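Peptidoglycan N-acetylglucosamine deacetylase (Agathobacter rectalis, PDB 5JMU) probably removes acetyl groups from N-acetylglucosamine residues of peptidoglycan, using a zinc-dependent catalytic domain of the NodB polysaccharide deacetylase family. Local coordinates at residues F26-G31 and H186-F191. Sequence-based numbering, arbitrary orientation.
With ZN (zinc ion), chain C.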
ATOM      1  N   PHE A  26       0.784   0.785  -4.048  1.00 10.40           N
ATOM      2  CA  PHE A  26       1.955   0.032  -4.518  1.00 12.08           C
ATOM      3  C   PHE A  26       2.807  -0.417  -3.333  1.00 10.44           C
ATOM      4  O   PHE A  26       3.308   0.446  -2.565  1.00 11.48           O
ATOM      5  CB  PHE A  26       2.790   0.914  -5.472  1.00 11.01           C
ATOM      6  CG  PHE A  26       2.004   1.338  -6.700  1.00  9.40           C
ATOM      7  CD1 PHE A  26       1.906   0.471  -7.802  1.00 11.55           C
ATOM      8  CD2 PHE A  26       1.336   2.562  -6.725  1.00 11.20           C
ATOM      9  CE1 PHE A  26       1.129   0.805  -8.934  1.00 12.62           C
ATOM     10  CE2 PHE A  26       0.559   2.932  -7.845  1.00 13.73           C
ATOM     11  CZ  PHE A  26       0.452   2.039  -8.949  1.00 12.02           C
ATOM     12  N   ASP A  27       3.042  -1.732  -3.255  1.00 11.74           N
ATOM     13  CA  ASP A  27       3.845  -2.323  -2.170  1.00 10.44           C
ATOM     14  C   ASP A  27       5.201  -2.694  -2.636  1.00 13.62           C
ATOM     15  O   ASP A  27       5.406  -3.004  -3.822  1.00 13.04           O
ATOM     16  CB  ASP A  27       3.255  -3.656  -1.637  1.00 10.29           C
ATOM     17  CG  ASP A  27       2.090  -3.470  -0.687  1.00 12.05           C
ATOM     18  OD1 ASP A  27       1.570  -2.353  -0.545  1.00 12.47           O
ATOM     19  OD2 ASP A  27       1.693  -4.532  -0.148  1.00 14.66           O
ATOM     20  N   ASP A  28       6.109  -2.714  -1.671  1.00 10.92           N
ATOM     21  CA  ASP A  28       7.410  -3.413  -1.729  1.00 10.43           C
ATOM     22  C   ASP A  28       8.552  -2.570  -2.298  1.00 14.29           C
ATOM     23  O   ASP A  28       9.699  -2.956  -2.133  1.00 15.95           O
ATOM     24  CB  ASP A  28       7.341  -4.734  -2.540  1.00 11.62           C
ATOM     25  CG  ASP A  28       6.741  -5.887  -1.770  1.00 11.76           C
ATOM     26  OD1 ASP A  28       6.023  -5.665  -0.758  1.00 12.16           O
ATOM     27  OD2 ASP A  28       6.864  -7.020  -2.244  1.00 14.89           O
ATOM     28  N   GLY A  29       8.251  -1.445  -2.951  1.00 11.25           N
ATOM     29  CA  GLY A  29       9.269  -0.559  -3.472  1.00 11.35           C
ATOM     30  C   GLY A  29       9.843   0.335  -2.382  1.00 14.98           C
ATOM     31  O   GLY A  29       9.487   0.187  -1.225  1.00 14.89           O
ATOM     32  N   PRO A  30      10.663   1.324  -2.753  1.00 11.42           N
ATOM     33  CA  PRO A  30      10.979   1.659  -4.141  1.00 13.30           C
ATOM     34  C   PRO A  30      11.986   0.696  -4.768  1.00 16.05           C
ATOM     35  O   PRO A  30      12.681  -0.033  -4.091  1.00 14.02           O
ATOM     36  CB  PRO A  30      11.564   3.076  -4.038  1.00 12.97           C
ATOM     37  CG  PRO A  30      12.141   3.128  -2.637  1.00 13.45           C
ATOM     38  CD  PRO A  30      11.128   2.354  -1.795  1.00 12.07           C
ATOM     39  N   GLY A  31      12.027   0.699  -6.091  1.00 13.19           N
ATOM     40  CA  GLY A  31      12.969  -0.120  -6.835  1.00 14.99           C
ATOM     41  C   GLY A  31      13.186   0.525  -8.203  1.00 16.68           C
ATOM     42  O   GLY A  31      12.832   1.688  -8.440  1.00 15.14           O
ATOM     43  N   HIS A 186       2.349  -3.999  -6.994  1.00 13.61           N
ATOM     44  CA  HIS A 186       3.689  -3.951  -6.458  1.00 13.82           C
ATOM     45  C   HIS A 186       4.561  -3.213  -7.444  1.00 12.96           C
ATOM     46  O   HIS A 186       4.739  -3.696  -8.580  1.00 16.18           O
ATOM     47  CB  HIS A 186       4.226  -5.383  -6.246  1.00 12.62           C
ATOM     48  CG  HIS A 186       3.507  -6.138  -5.155  1.00 12.77           C
ATOM     49  ND1 HIS A 186       2.251  -6.688  -5.329  1.00 17.21           N
ATOM     50  CD2 HIS A 186       3.869  -6.427  -3.878  1.00 19.05           C
ATOM     51  CE1 HIS A 186       1.869  -7.280  -4.208  1.00 19.27           C
ATOM     52  NE2 HIS A 186       2.832  -7.141  -3.310  1.00 17.92           N
ATOM     53  N   ASP A 187       5.137  -2.080  -7.049  1.00 12.54           N
ATOM     54  CA  ASP A 187       5.910  -1.327  -8.058  1.00 13.25           C
ATOM     55  C   ASP A 187       7.306  -1.904  -8.327  1.00 14.79           C
ATOM     56  O   ASP A 187       8.037  -1.388  -9.185  1.00 16.10           O
ATOM     57  CB  ASP A 187       6.021   0.193  -7.715  1.00 13.31           C
ATOM     58  CG  ASP A 187       6.646   0.485  -6.354  1.00 15.08           C
ATOM     59  OD1 ASP A 187       6.256  -0.162  -5.360  1.00 14.82           O
ATOM     60  OD2 ASP A 187       7.487   1.426  -6.235  1.00 14.23           O
ATOM     61  N   ILE A 188       7.658  -2.995  -7.642  1.00 14.84           N
ATOM     62  CA  ILE A 188       8.880  -3.723  -7.975  1.00 16.21           C
ATOM     63  C   ILE A 188       8.689  -4.715  -9.128  1.00 16.56           C
ATOM     64  O   ILE A 188       9.654  -5.364  -9.549  1.00 19.55           O
ATOM     65  CB  ILE A 188       9.413  -4.491  -6.754  1.00 17.45           C
ATOM     66  CG1 ILE A 188       8.320  -5.395  -6.184  1.00 16.94           C
ATOM     67  CG2 ILE A 188       9.964  -3.514  -5.718  1.00 23.63           C
ATOM     68  CD1 ILE A 188       8.898  -6.529  -5.318  1.00 25.33           C
ATOM     69  N   LYS A 189       7.465  -4.834  -9.638  1.00 16.91           N
ATOM     70  CA  LYS A 189       7.190  -5.714 -10.753  1.00 16.55           C
ATOM     71  C   LYS A 189       6.942  -4.927 -12.031  1.00 15.87           C
ATOM     72  O   LYS A 189       5.875  -4.294 -12.168  1.00 15.17           O
ATOM     73  CB  LYS A 189       5.964  -6.574 -10.439  1.00 17.29           C
ATOM     74  CG  LYS A 189       6.230  -7.370  -9.195  1.00 18.64           C
ATOM     75  CD  LYS A 189       5.180  -8.394  -8.904  1.00 31.26           C
ATOM     76  CE  LYS A 189       5.545  -9.283  -7.698  1.00 34.27           C
ATOM     77  NZ  LYS A 189       6.863  -9.893  -7.874  1.00 36.63           N
ATOM     78  N   GLU A 190       7.907  -4.997 -12.944  1.00 15.87           N
ATOM     79  CA  GLU A 190       7.855  -4.248 -14.170  1.00 17.03           C
ATOM     80  C   GLU A 190       6.519  -4.462 -14.939  1.00 19.87           C
ATOM     81  O   GLU A 190       5.887  -3.502 -15.391  1.00 16.65           O
ATOM     82  CB  GLU A 190       9.033  -4.635 -15.047  1.00 22.90           C
ATOM     83  CG  GLU A 190       9.188  -3.685 -16.174  1.00 25.54           C
ATOM     84  CD  GLU A 190      10.370  -4.056 -17.065  1.00 31.47           C
ATOM     85  OE1 GLU A 190      10.911  -5.184 -16.942  1.00 36.35           O
ATOM     86  OE2 GLU A 190      10.747  -3.213 -17.879  1.00 33.37           O
ATOM     87  N   PHE A 191       6.074  -5.715 -15.060  1.00 15.96           N
ATOM     88  CA  PHE A 191       4.874  -5.984 -15.864  1.00 19.95           C
ATOM     89  C   PHE A 191       3.633  -5.321 -15.257  1.00 16.53           C
ATOM     90  O   PHE A 191       2.668  -4.983 -15.960  1.00 18.75           O
ATOM     91  CB  PHE A 191       4.637  -7.504 -16.031  1.00 17.97           C
ATOM     92  CG  PHE A 191       4.220  -8.206 -14.748  1.00 19.03           C
ATOM     93  CD1 PHE A 191       5.169  -8.713 -13.879  1.00 15.32           C
ATOM     94  CD2 PHE A 191       2.871  -8.362 -14.424  1.00 18.51           C
ATOM     95  CE1 PHE A 191       4.793  -9.391 -12.715  1.00 15.27           C
ATOM     96  CE2 PHE A 191       2.481  -9.009 -13.254  1.00 15.76           C
ATOM     97  CZ  PHE A 191       3.438  -9.503 -12.365  1.00 14.79           C
TER
HETATM   98 ZN    ZN C 502       4.912  -6.909   0.543  0.80 13.50          ZN
HETATM   99  O   HOH W   1       6.214   0.681  -2.798  1.00 13.90           O
HETATM  100  O   HOH W   2       3.172  -6.619  -0.517  1.00 11.73           O
HETATM  101  O   HOH W   3       5.192  -8.522  -0.792  1.00 12.36           O
HETATM  102  O   HOH W   4       3.779  -8.294   1.772  1.00 12.78           O
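His186 and Asp28 meet where two parallel strands of the NodB domain end, a worked example of a metal site built on strand C-termini. The imidazole presents its edge to the Asp28 carboxylate, CD2 lying 3.5 Å from OD2 with the two planes 75° apart, while CB of Asp27 touches the same CD2. Asp28 binds zinc through OD1 at 2.1 Å, and OD2 accepts a hydrogen bond from one zinc-bound water. Another metal-bound water donates a hydrogen bond to Asp27 OD2 at 2.6 Å and also bonds His186 NE2, so Asp27 and His186 grip it as second-shell groups; Arg115 pairs with Asp27 OD1 and Asp156 holds His186 ND1. Ile188 lays CD1 against CB of Asp28, 3.7 Å away, and CG2 beside CA of Gly29. Deeper in, Asp187 sets CG between its backbone N and carbonyl carbon (chi1 57°), which turns the carboxylate toward the backbone of Asp27 to Gly29. There OD1 lies 2.7 Å from a water that also meets Phe26 O and accepts a bond from Gly29 N, while Thr34 holds OD2. An alanine at Asp187 would probably leave this water and Thr34 without their carboxylate partner, and the backbone at Gly29 and cis-Pro30 less firmly held. With His76 and His80 completing the protein ligands, this is the Asp-His-His zinc site of family 4 carbohydrate esterases.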